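Local coordinates for protein beta-porphyranase A (Bacteroides plebeius, PDB 4AW7) that cleaves the sulfated red-seaweed polysaccharide porphyran at beta-1,4 linkages between D-galactose and L-galactose-6-sulfate, releasing mostly disaccharides, at residues S41-I46 and H299-L304; K189-A194 and N310-I315; P198-G203 and F226-Y231; A249-V254 and L268-F273. One frame throughout, in Å; residues are numbered along the deposited sequence.

Contact 1 (S41-I46 and H299-L304); sequences SKYFNI and HFLFNL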
# COMPACT_ATOMS: atom_id res chain seq x y z
N SER A 41 3.60 -1.72 12.76
CA SER A 41 4.04 -0.39 12.39
C SER A 41 4.07 -0.13 10.90
O SER A 41 4.25 0.99 10.47
CB SER A 41 5.40 -0.09 12.98
OG SER A 41 6.45 -0.66 12.22
N LYS A 42 3.94 -1.18 10.10
CA LYS A 42 3.82 -1.02 8.64
C LYS A 42 2.42 -0.72 8.17
O LYS A 42 2.27 -0.37 7.00
CB LYS A 42 4.44 -2.22 7.90
CG LYS A 42 5.96 -2.26 8.02
CD LYS A 42 6.61 -3.39 7.27
CE LYS A 42 8.14 -3.28 7.27
NZ LYS A 42 8.74 -4.27 6.34
N TYR A 43 1.43 -0.83 9.04
CA TYR A 43 0.00 -0.79 8.67
C TYR A 43 -0.87 0.09 9.52
O TYR A 43 -1.64 0.90 9.00
CB TYR A 43 -0.59 -2.23 8.65
CG TYR A 43 0.19 -3.14 7.75
CD1 TYR A 43 0.13 -2.98 6.35
CD2 TYR A 43 1.05 -4.09 8.24
CE1 TYR A 43 0.90 -3.75 5.52
CE2 TYR A 43 1.83 -4.87 7.41
CZ TYR A 43 1.75 -4.70 6.03
OH TYR A 43 2.58 -5.46 5.23
N PHE A 44 -0.82 -0.10 10.84
CA PHE A 44 -1.76 0.53 11.74
C PHE A 44 -1.24 1.86 12.22
O PHE A 44 -0.67 1.98 13.32
CB PHE A 44 -2.14 -0.44 12.88
CG PHE A 44 -2.67 -1.75 12.35
CD1 PHE A 44 -3.80 -1.77 11.55
CD2 PHE A 44 -1.98 -2.93 12.53
CE1 PHE A 44 -4.24 -2.95 10.97
CE2 PHE A 44 -2.44 -4.10 11.97
CZ PHE A 44 -3.57 -4.09 11.20
N ASN A 45 -1.37 2.83 11.33
CA ASN A 45 -0.83 4.18 11.46
C ASN A 45 -1.95 5.16 11.16
O ASN A 45 -2.94 4.82 10.52
CB ASN A 45 0.32 4.39 10.47
CG ASN A 45 1.47 3.43 10.72
OD1 ASN A 45 1.92 3.29 11.86
ND2 ASN A 45 1.97 2.74 9.68
N ILE A 46 -1.73 6.40 11.58
CA ILE A 46 -2.54 7.53 11.13
C ILE A 46 -1.63 8.51 10.36
O ILE A 46 -0.42 8.54 10.52
CB ILE A 46 -3.31 8.27 12.26
CG1 ILE A 46 -2.37 8.70 13.41
CG2 ILE A 46 -4.43 7.42 12.75
CD1 ILE A 46 -3.00 9.62 14.46
N HIS A 299 -9.99 -2.91 2.46
CA HIS A 299 -9.75 -3.61 1.20
C HIS A 299 -8.29 -3.53 0.75
O HIS A 299 -7.72 -4.50 0.22
CB HIS A 299 -10.64 -3.06 0.08
CG HIS A 299 -12.10 -3.27 0.28
ND1 HIS A 299 -12.65 -4.45 0.73
CD2 HIS A 299 -13.14 -2.46 0.02
CE1 HIS A 299 -13.97 -4.33 0.75
NE2 HIS A 299 -14.29 -3.13 0.31
N PHE A 300 -7.66 -2.39 0.94
CA PHE A 300 -6.26 -2.22 0.58
C PHE A 300 -5.33 -2.95 1.56
O PHE A 300 -4.28 -3.44 1.17
CB PHE A 300 -5.84 -0.75 0.52
CG PHE A 300 -6.36 -0.00 -0.67
CD1 PHE A 300 -6.04 -0.38 -1.99
CD2 PHE A 300 -7.17 1.10 -0.50
CE1 PHE A 300 -6.51 0.34 -3.04
CE2 PHE A 300 -7.64 1.84 -1.58
CZ PHE A 300 -7.34 1.46 -2.86
N LEU A 301 -5.71 -3.00 2.83
CA LEU A 301 -4.84 -3.53 3.86
C LEU A 301 -4.40 -4.95 3.56
O LEU A 301 -3.25 -5.30 3.76
CB LEU A 301 -5.56 -3.48 5.22
CG LEU A 301 -4.85 -4.05 6.43
CD1 LEU A 301 -3.56 -3.26 6.74
CD2 LEU A 301 -5.79 -4.04 7.62
N PHE A 302 -5.31 -5.78 3.09
CA PHE A 302 -4.97 -7.18 2.90
C PHE A 302 -3.94 -7.34 1.78
O PHE A 302 -3.01 -8.17 1.91
CB PHE A 302 -6.23 -8.02 2.58
CG PHE A 302 -7.12 -8.31 3.77
CD1 PHE A 302 -7.87 -7.30 4.39
CD2 PHE A 302 -7.25 -9.59 4.28
CE1 PHE A 302 -8.66 -7.55 5.47
CE2 PHE A 302 -8.05 -9.85 5.34
CZ PHE A 302 -8.77 -8.83 5.95
N ASN A 303 -4.05 -6.57 0.70
CA ASN A 303 -3.05 -6.48 -0.39
C ASN A 303 -1.70 -6.16 0.24
O ASN A 303 -0.68 -6.82 0.02
CB ASN A 303 -3.54 -5.37 -1.38
CG ASN A 303 -2.54 -4.95 -2.47
OD1 ASN A 303 -1.34 -5.27 -2.42
ND2 ASN A 303 -3.05 -4.20 -3.50
N LEU A 304 -1.68 -5.09 1.03
CA LEU A 304 -0.42 -4.59 1.55
C LEU A 304 0.19 -5.52 2.60
O LEU A 304 1.41 -5.61 2.68
CB LEU A 304 -0.59 -3.17 2.08
CG LEU A 304 -1.13 -2.15 1.08
CD1 LEU A 304 -1.23 -0.77 1.70
CD2 LEU A 304 -0.33 -2.15 -0.22
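The nearest CA atoms, of Tyr-43 in the loop before strand 45-46 and Leu-301 in helix 293-305, are 7.4 Å apart. Tyr-43 carries most of the contact. Its CG lies anti to its own carbonyl carbon (chi1 -55°), which lays the ring out toward the helix. The hydroxyl then reaches the end of the 299-304 segment. Tyr-43 OH donates a hydrogen bond to Leu-304 O at 2.8 Å. The C=O...OH angle is 118°, and the hydroxyl sits above the carbonyl plane, 40° out of it. Leu-304 O itself lies at the edge of the tyrosine ring, near its plane. Just beside the bond, Tyr-43 CE1 packs on Leu-304 CB at 3.8 Å. One face of the ring is covered toward its rim by CB of the preceding Lys-42.

The fold is a catalytic (beta/alpha)8-type barrel. Strand 45-46 belongs to its parallel sheet, and helix 293-305 lies on the outside, directly before strand 311-316.

Leu-301 sends its two methyls to different aromatic residues. CD1 meets Tyr-43 CB at 3.7 Å and approaches the ring obliquely. CD2 meets Phe-44 CE1 at 3.8 Å, with the two side chains crossing at about a right angle. Phe-44 is the centre of an inverse gamma turn, and its ring carries Tyr-43 CB over the centre of one face. The same ring stacks with Trp-365. Within the loop, Asn-45 ND2 bonds Ser-41 O at 3.0 Å. Leu-304 also packs on Ile-270 and Phe-273 of strand 268-276.

Contact 2 (K189-A194 and N310-I315); sequences KVIGYA and NLFISI. With K (potassium ion), chain F.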
# COMPACT_ATOMS: atom_id res chain seq x y z
N LYS A 189 15.60 7.02 5.01
CA LYS A 189 15.28 6.42 3.72
C LYS A 189 14.56 7.44 2.86
O LYS A 189 13.66 8.11 3.32
CB LYS A 189 14.38 5.22 3.90
CG LYS A 189 14.93 4.12 4.75
CD LYS A 189 16.15 3.46 4.25
CE LYS A 189 16.87 2.71 5.41
NZ LYS A 189 15.92 1.95 6.23
N VAL A 190 15.01 7.56 1.61
CA VAL A 190 14.43 8.49 0.67
C VAL A 190 13.50 7.74 -0.28
O VAL A 190 13.89 6.74 -0.84
CB VAL A 190 15.52 9.31 -0.07
CG1 VAL A 190 14.85 10.34 -0.96
CG2 VAL A 190 16.47 9.97 0.92
N ILE A 191 12.26 8.21 -0.39
CA ILE A 191 11.23 7.54 -1.18
C ILE A 191 10.60 8.53 -2.14
O ILE A 191 10.54 9.73 -1.84
CB ILE A 191 10.20 6.84 -0.27
CG1 ILE A 191 9.55 7.84 0.68
CG2 ILE A 191 10.83 5.68 0.48
CD1 ILE A 191 8.31 7.32 1.44
N GLY A 192 10.10 8.04 -3.26
CA GLY A 192 9.38 8.90 -4.19
C GLY A 192 8.62 8.11 -5.20
O GLY A 192 8.83 6.90 -5.33
N TYR A 193 7.73 8.73 -5.96
CA TYR A 193 7.48 10.19 -6.03
C TYR A 193 6.15 10.64 -5.44
O TYR A 193 5.68 11.70 -5.76
CB TYR A 193 7.63 10.67 -7.48
CG TYR A 193 6.61 10.10 -8.46
CD1 TYR A 193 5.40 10.73 -8.71
CD2 TYR A 193 6.88 8.94 -9.17
CE1 TYR A 193 4.49 10.21 -9.61
CE2 TYR A 193 5.98 8.43 -10.06
CZ TYR A 193 4.78 9.04 -10.27
OH TYR A 193 3.86 8.52 -11.19
N ALA A 194 5.58 9.84 -4.55
CA ALA A 194 4.32 10.17 -3.91
C ALA A 194 3.23 10.30 -4.95
O ALA A 194 2.46 11.27 -4.98
CB ALA A 194 4.42 11.45 -3.03
N ASN A 310 8.38 -6.49 1.19
CA ASN A 310 8.79 -5.42 0.28
C ASN A 310 8.07 -4.10 0.53
O ASN A 310 7.84 -3.33 -0.40
CB ASN A 310 8.61 -5.84 -1.18
CG ASN A 310 9.47 -5.00 -2.11
OD1 ASN A 310 10.62 -4.68 -1.79
ND2 ASN A 310 8.88 -4.53 -3.25
N LEU A 311 7.74 -3.83 1.78
CA LEU A 311 6.95 -2.64 2.15
C LEU A 311 7.64 -1.94 3.31
O LEU A 311 7.77 -2.49 4.39
CB LEU A 311 5.53 -3.05 2.53
CG LEU A 311 4.59 -1.87 2.90
CD1 LEU A 311 4.18 -1.04 1.68
CD2 LEU A 311 3.36 -2.42 3.62
N PHE A 312 8.06 -0.70 3.09
CA PHE A 312 8.57 0.08 4.20
C PHE A 312 7.49 0.47 5.23
O PHE A 312 7.68 0.35 6.45
CB PHE A 312 9.19 1.41 3.72
CG PHE A 312 10.58 1.32 3.13
CD1 PHE A 312 11.56 0.54 3.65
CD2 PHE A 312 10.92 2.14 2.06
CE1 PHE A 312 12.85 0.53 3.12
CE2 PHE A 312 12.20 2.15 1.53
CZ PHE A 312 13.16 1.36 2.07
N ILE A 313 6.38 0.95 4.71
CA ILE A 313 5.33 1.57 5.52
C ILE A 313 4.12 1.79 4.63
O ILE A 313 4.28 2.01 3.43
CB ILE A 313 5.82 2.88 6.18
CG1 ILE A 313 4.87 3.36 7.28
CG2 ILE A 313 6.10 3.96 5.13
CD1 ILE A 313 5.46 4.45 8.22
N SER A 314 2.95 1.84 5.24
CA SER A 314 1.71 2.26 4.60
C SER A 314 0.95 3.11 5.61
O SER A 314 1.06 2.91 6.82
CB SER A 314 0.88 1.11 4.06
OG SER A 314 0.34 0.29 5.08
N ILE A 315 0.18 4.07 5.11
CA ILE A 315 -0.50 5.06 5.95
C ILE A 315 -1.95 5.20 5.51
O ILE A 315 -2.26 5.80 4.48
CB ILE A 315 0.15 6.45 5.83
CG1 ILE A 315 1.69 6.45 6.04
CG2 ILE A 315 -0.54 7.46 6.80
CD1 ILE A 315 2.17 6.19 7.41
K K F . 1.25 9.66 -10.85
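Phe-312 meets Ile-191 and Lys-189 in apolar packing between two strands of the barrel that are not neighbours. Ile-191 CG2 lies 3.9 Å from Phe-312 CD2, and CE2 is equally near, so the methyl touches one side of the ring obliquely. The two side chains slide past each other in opposite directions. The branching of Ile-191 explains the touch: CG2 stands anti to the carbonyl carbon, while CG1 takes the place between N and C (chi1 57°). Farther out, the aliphatic part of Lys-189 approaches the far end of the ring, with CG 4.2 Å from Phe-312 CZ.

Metal binding is separate from this packing. Beyond Gly-192, a cis peptide bond leads into Tyr-193, whose OH binds the potassium ion at 2.9 Å. Tyr-207 OH and Tyr-197 O bind the same ion.

The chain turns a corner at Phe-312, and strand 313-315 runs on into the parallel sheet. Strand 189-195 lies between strands 136-142 and 225-233. Strand 311-316 pairs with strand 268-276. The contact reaches across the N-terminal end of the barrel. On its inner side Ile-191 also packs on Ala-269, and Ile-313 packs on Phe-140. Helix 160-179 covers Val-190 from outside.

Contact 3 (P198-G203 and F226-Y231); sequences PAWEDG and FSVHLY. With GLA (alpha-D-galactopyranose), chain B; GAL (beta-D-galactopyranose), chain D.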
# COMPACT_ATOMS: atom_id res chain seq x y z
N PRO A 198 -1.91 6.76 -10.29
CA PRO A 198 -1.03 5.70 -10.80
C PRO A 198 -1.65 4.97 -12.00
O PRO A 198 -1.80 3.73 -12.02
CB PRO A 198 -0.88 4.80 -9.58
CG PRO A 198 -2.17 4.92 -8.87
CD PRO A 198 -2.53 6.39 -9.00
N ALA A 199 -2.04 5.75 -13.00
CA ALA A 199 -2.72 5.28 -14.21
C ALA A 199 -1.70 4.83 -15.24
O ALA A 199 -1.59 5.40 -16.34
CB ALA A 199 -3.68 6.36 -14.75
N TRP A 200 -0.89 3.83 -14.89
CA TRP A 200 0.20 3.37 -15.73
C TRP A 200 -0.24 3.14 -17.17
O TRP A 200 0.51 3.45 -18.14
CB TRP A 200 0.83 2.10 -15.18
CG TRP A 200 1.32 2.15 -13.75
CD1 TRP A 200 1.51 1.03 -12.97
CD2 TRP A 200 1.78 3.27 -12.95
NE1 TRP A 200 2.02 1.39 -11.76
CE2 TRP A 200 2.21 2.75 -11.71
CE3 TRP A 200 1.85 4.66 -13.13
CZ2 TRP A 200 2.67 3.57 -10.67
CZ3 TRP A 200 2.31 5.45 -12.09
CH2 TRP A 200 2.70 4.91 -10.88
N GLU A 201 -1.42 2.56 -17.32
CA GLU A 201 -1.99 2.20 -18.60
C GLU A 201 -2.37 3.38 -19.49
O GLU A 201 -2.60 3.14 -20.70
CB GLU A 201 -3.24 1.34 -18.38
CG GLU A 201 -4.52 2.04 -17.85
CD GLU A 201 -4.54 2.39 -16.37
OE1 GLU A 201 -3.58 2.15 -15.63
OE2 GLU A 201 -5.58 2.89 -15.91
N ASP A 202 -2.54 4.59 -18.98
CA ASP A 202 -3.02 5.70 -19.81
C ASP A 202 -2.14 5.91 -21.03
O ASP A 202 -0.92 5.76 -21.00
CB ASP A 202 -3.12 7.00 -19.03
CG ASP A 202 -4.45 7.23 -18.35
OD1 ASP A 202 -5.35 6.39 -18.44
OD2 ASP A 202 -4.58 8.29 -17.68
N GLY A 203 -2.79 6.24 -22.14
CA GLY A 203 -2.07 6.53 -23.36
C GLY A 203 -1.32 5.33 -23.90
O GLY A 203 -0.18 5.43 -24.35
N PHE A 226 9.97 3.21 -3.48
CA PHE A 226 9.03 3.89 -4.38
C PHE A 226 7.70 4.02 -3.71
O PHE A 226 7.20 3.07 -3.11
CB PHE A 226 8.94 3.14 -5.71
CG PHE A 226 10.28 3.08 -6.41
CD1 PHE A 226 10.88 4.25 -6.85
CD2 PHE A 226 10.94 1.88 -6.60
CE1 PHE A 226 12.14 4.22 -7.45
CE2 PHE A 226 12.21 1.86 -7.19
CZ PHE A 226 12.79 3.03 -7.61
N SER A 227 7.10 5.20 -3.84
CA SER A 227 5.87 5.53 -3.15
C SER A 227 4.75 5.95 -4.09
O SER A 227 4.97 6.68 -5.05
CB SER A 227 6.12 6.59 -2.09
OG SER A 227 6.50 7.83 -2.60
N VAL A 228 3.55 5.49 -3.74
CA VAL A 228 2.34 5.77 -4.46
C VAL A 228 1.20 5.95 -3.46
O VAL A 228 1.26 5.50 -2.32
CB VAL A 228 1.99 4.69 -5.48
CG1 VAL A 228 3.15 4.38 -6.47
CG2 VAL A 228 1.51 3.52 -4.82
N HIS A 229 0.15 6.62 -3.92
CA HIS A 229 -1.10 6.78 -3.19
C HIS A 229 -2.16 5.91 -3.84
O HIS A 229 -2.25 5.86 -5.08
CB HIS A 229 -1.54 8.24 -3.24
CG HIS A 229 -0.57 9.16 -2.57
ND1 HIS A 229 -0.63 10.54 -2.69
CD2 HIS A 229 0.50 8.88 -1.79
CE1 HIS A 229 0.36 11.04 -1.95
NE2 HIS A 229 1.05 10.06 -1.41
N LEU A 230 -2.93 5.21 -3.01
CA LEU A 230 -3.97 4.29 -3.49
C LEU A 230 -5.33 4.69 -2.97
O LEU A 230 -5.59 4.60 -1.76
CB LEU A 230 -3.66 2.85 -3.07
CG LEU A 230 -2.40 2.23 -3.66
CD1 LEU A 230 -2.16 0.87 -2.99
CD2 LEU A 230 -2.47 2.12 -5.20
N TYR A 231 -6.20 5.10 -3.89
CA TYR A 231 -7.53 5.55 -3.54
C TYR A 231 -8.62 4.86 -4.36
O TYR A 231 -8.47 4.66 -5.58
CB TYR A 231 -7.66 7.07 -3.76
CG TYR A 231 -7.02 7.86 -2.64
CD1 TYR A 231 -7.69 8.04 -1.44
CD2 TYR A 231 -5.77 8.41 -2.76
CE1 TYR A 231 -7.12 8.74 -0.40
CE2 TYR A 231 -5.19 9.12 -1.72
CZ TYR A 231 -5.90 9.30 -0.55
OH TYR A 231 -5.36 10.02 0.49
C1 GLA B . -3.78 13.21 -2.28
C2 GLA B . -3.27 14.39 -1.43
C3 GLA B . -4.08 14.55 -0.16
C4 GLA B . -5.56 14.46 -0.41
C5 GLA B . -5.88 13.16 -1.17
C6 GLA B . -7.43 12.91 -1.17
O1 GLA B . -3.40 11.97 -1.89
O2 GLA B . -1.84 14.22 -1.16
O3 GLA B . -3.89 15.81 0.42
O4 GLA B . -6.00 15.61 -1.17
O5 GLA B . -5.18 13.29 -2.49
O6 GLA B . -7.76 12.08 0.03
C1 GAL D . -3.78 13.21 -2.28
C2 GAL D . -3.27 14.39 -1.43
C3 GAL D . -4.08 14.55 -0.16
C4 GAL D . -5.56 14.46 -0.41
C5 GAL D . -5.88 13.16 -1.17
C6 GAL D . -7.43 12.91 -1.17
O1 GAL D . -2.97 13.17 -3.52
O2 GAL D . -1.84 14.22 -1.16
O3 GAL D . -3.89 15.81 0.42
O4 GAL D . -6.00 15.61 -1.17
O5 GAL D . -5.18 13.29 -2.49
O6 GAL D . -7.76 12.08 0.03
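Trp-200 turns the edge of its indole toward Val-228, and Pro-198 sets its ring against the strand backbone. Trp-200 CZ2 lies 4.3 Å from Val-228 CG1, with the methyl near the indole plane. The first bond of Trp-200 does not aim at the strand, but the far end of the indole comes nearer. One face of the indole, toward the rim, carries Pro-198 O. Pro-198 points its ring at the strand, where CG comes 3.9 Å from His-229 O. The nearest CA atoms, of Pro-198 and Val-228, are 7.2 Å apart.

The 198-203 segment follows strand 189-195, on the C-terminal side of the barrel strands. It folds as an inverse gamma turn centred on Ala-199, then a type I beta turn from Ala-199 to Asp-202. Trp-200 NE1 bonds Val-250 O.

With CG anti to the carbonyl carbon (chi1 -63°), the ring end of His-229 leaves Pro-198 and turns to the sugar, which is modelled as both anomers. There His-229 ND1 is hydrogen-bonded to Glu-146, the inferred proton donor. Tyr-231 OH is 3.2 Å from galactose O6 and hydrogen-bonds Glu-272.

The chemistry is thus divided. The loop meets the strand through Trp-200 on Val-228 and Pro-198 CG beside His-229 O, without a polar bond between the segments. The same strand presents His-229, an experimentally established substrate-binding residue, and Tyr-231 to the sugar. Tyr-231 is also part of the accommodation pocket that helps the enzyme tolerate methyl-galactose at subsite -1.

Contact 4 (A249-V254 and L268-F273); sequences AVLDMV and LAISEF. With GLA (alpha-D-galactopyranose), chain B; GAL (beta-D-galactopyranose), chain D.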
# COMPACT_ATOMS: atom_id res chain seq x y z
N ALA A 249 -1.97 -4.72 -9.71
CA ALA A 249 -1.22 -4.46 -10.95
C ALA A 249 -0.35 -3.23 -10.85
O ALA A 249 0.76 -3.20 -11.38
CB ALA A 249 -2.14 -4.33 -12.17
N VAL A 250 -0.86 -2.16 -10.23
CA VAL A 250 -0.11 -0.92 -10.07
C VAL A 250 1.21 -1.19 -9.32
O VAL A 250 2.28 -0.74 -9.76
CB VAL A 250 -0.98 0.12 -9.32
CG1 VAL A 250 -0.11 1.26 -8.77
CG2 VAL A 250 -2.06 0.67 -10.28
N LEU A 251 1.10 -1.91 -8.21
CA LEU A 251 2.29 -2.18 -7.41
C LEU A 251 3.18 -3.25 -8.02
O LEU A 251 4.40 -3.13 -7.99
CB LEU A 251 1.90 -2.51 -5.96
CG LEU A 251 1.11 -1.43 -5.21
CD1 LEU A 251 0.81 -1.93 -3.82
CD2 LEU A 251 1.81 -0.09 -5.20
N ASP A 252 2.57 -4.26 -8.63
CA ASP A 252 3.37 -5.25 -9.34
C ASP A 252 4.20 -4.63 -10.45
O ASP A 252 5.32 -5.08 -10.68
CB ASP A 252 2.49 -6.35 -9.95
CG ASP A 252 2.08 -7.44 -8.99
OD1 ASP A 252 2.22 -7.27 -7.75
OD2 ASP A 252 1.64 -8.53 -9.46
N MET A 253 3.70 -3.60 -11.13
CA MET A 253 4.49 -3.02 -12.22
C MET A 253 5.75 -2.34 -11.72
O MET A 253 6.81 -2.42 -12.33
CB MET A 253 3.69 -2.07 -13.07
CG MET A 253 4.31 -1.81 -14.43
SD MET A 253 3.13 -1.00 -15.56
CE MET A 253 4.06 -1.12 -17.10
N VAL A 254 5.60 -1.63 -10.60
CA VAL A 254 6.77 -0.98 -9.95
C VAL A 254 7.82 -2.03 -9.60
O VAL A 254 9.00 -1.86 -9.88
CB VAL A 254 6.35 -0.11 -8.76
CG1 VAL A 254 7.55 0.44 -8.02
CG2 VAL A 254 5.41 0.99 -9.20
N LEU A 268 8.42 -0.69 -1.37
CA LEU A 268 7.34 0.23 -1.59
C LEU A 268 6.97 0.99 -0.35
O LEU A 268 7.16 0.52 0.77
CB LEU A 268 6.12 -0.55 -2.08
CG LEU A 268 6.36 -1.44 -3.27
CD1 LEU A 268 5.09 -2.32 -3.49
CD2 LEU A 268 6.78 -0.71 -4.53
N ALA A 269 6.39 2.16 -0.53
CA ALA A 269 5.78 2.90 0.57
C ALA A 269 4.45 3.45 0.08
O ALA A 269 4.41 4.12 -0.96
CB ALA A 269 6.70 4.03 1.04
N ILE A 270 3.36 3.10 0.75
CA ILE A 270 2.04 3.57 0.37
C ILE A 270 1.72 4.72 1.30
O ILE A 270 1.20 4.54 2.40
CB ILE A 270 0.96 2.46 0.38
CG1 ILE A 270 1.44 1.22 -0.37
CG2 ILE A 270 -0.37 3.00 -0.13
CD1 ILE A 270 1.88 1.50 -1.85
N SER A 271 2.15 5.91 0.89
CA SER A 271 2.15 7.04 1.82
C SER A 271 0.77 7.64 2.10
O SER A 271 0.62 8.41 3.04
CB SER A 271 3.18 8.10 1.39
OG SER A 271 2.99 8.45 0.04
N GLU A 272 -0.23 7.25 1.29
CA GLU A 272 -1.65 7.48 1.57
C GLU A 272 -2.45 6.35 0.93
O GLU A 272 -2.20 6.01 -0.21
CB GLU A 272 -2.20 8.77 0.95
CG GLU A 272 -1.44 10.06 1.31
CD GLU A 272 -1.93 11.25 0.53
OE1 GLU A 272 -3.06 11.22 -0.03
OE2 GLU A 272 -1.20 12.25 0.44
N PHE A 273 -3.41 5.80 1.65
CA PHE A 273 -4.42 4.94 1.04
C PHE A 273 -5.78 5.16 1.67
O PHE A 273 -5.89 5.36 2.87
CB PHE A 273 -4.04 3.46 0.98
CG PHE A 273 -3.94 2.72 2.29
CD1 PHE A 273 -2.76 2.73 3.06
CD2 PHE A 273 -5.01 1.95 2.77
CE1 PHE A 273 -2.65 1.98 4.20
CE2 PHE A 273 -4.87 1.18 3.91
CZ PHE A 273 -3.72 1.19 4.63
C1 GLA B . -3.78 13.21 -2.28
C2 GLA B . -3.27 14.39 -1.43
C3 GLA B . -4.08 14.55 -0.16
C4 GLA B . -5.56 14.46 -0.41
C5 GLA B . -5.88 13.16 -1.17
C6 GLA B . -7.43 12.91 -1.17
O1 GLA B . -3.40 11.97 -1.89
O2 GLA B . -1.84 14.22 -1.16
O3 GLA B . -3.89 15.81 0.42
O4 GLA B . -6.00 15.61 -1.17
O5 GLA B . -5.18 13.29 -2.49
O6 GLA B . -7.76 12.08 0.03
C1 GAL D . -3.78 13.21 -2.28
C2 GAL D . -3.27 14.39 -1.43
C3 GAL D . -4.08 14.55 -0.16
C4 GAL D . -5.56 14.46 -0.41
C5 GAL D . -5.88 13.16 -1.17
C6 GAL D . -7.43 12.91 -1.17
O1 GAL D . -2.97 13.17 -3.52
O2 GAL D . -1.84 14.22 -1.16
O3 GAL D . -3.89 15.81 0.42
O4 GAL D . -6.00 15.61 -1.17
O5 GAL D . -5.18 13.29 -2.49
O6 GAL D . -7.76 12.08 0.03
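Leu-251 of helix 245-262 and Ile-270 of strand 268-276 meet tip to tip, with Leu-251 CD2 3.7 Å from Ile-270 CD1. Leu-268 fills in beside them. Its CD1 lies 4.0 Å from Leu-251 CB, and its CD2 lies 3.8 Å from Val-254 CG1. Val-254 and Leu-268 pass each other in opposite directions. Leu-251 holds its CG anti to the carbonyl carbon (chi1 -59°), which brings CD2 to Ile-270. All four residues are buried, and the contact is wholly apolar.

Further along the strand lies the active site. Glu-272, the inferred nucleophile, extends from the strand to the sugar, with OE2 2.6 Å from O2 of the beta-galactose. OE2 also forms a salt bridge with Arg-69. Ser-271 OG bonds Glu-142.

Helix and strand run nearly opposite ways, at 143°, with their axes 10.7 Å apart, as a helix packed on a parallel barrel would. Strand 268-276 lies between strands 225-233 and 311-316. Leu-251 and Ile-270 both reach Val-228 of strand 225-233. On its outer side the helix meets Phe-548 and Met-550 of strand 546-555.

How the contacts relate
All four contacts reach the same parallel barrel sheet. Their centres lie 8 to 18 Å apart, contacts 3 and 4 being closest and contacts 1 and 3 farthest. Contact 1 joins the loop before strand 45-46, the first of the parallel sheet, to the helix before strand 311-316, so it spans most of the barrel sequence. Contact 2 starts later and ends after it, so the two cross along the chain. Contacts 3 and 4 follow in series, within the spans of both. Strands 189-195, 225-233, 268-276 and 311-316 are successive neighbours, linked by backbone hydrogen bonds. Contacts 3 and 4 both reach the bound sugar, through His-229, Tyr-231 and Glu-272.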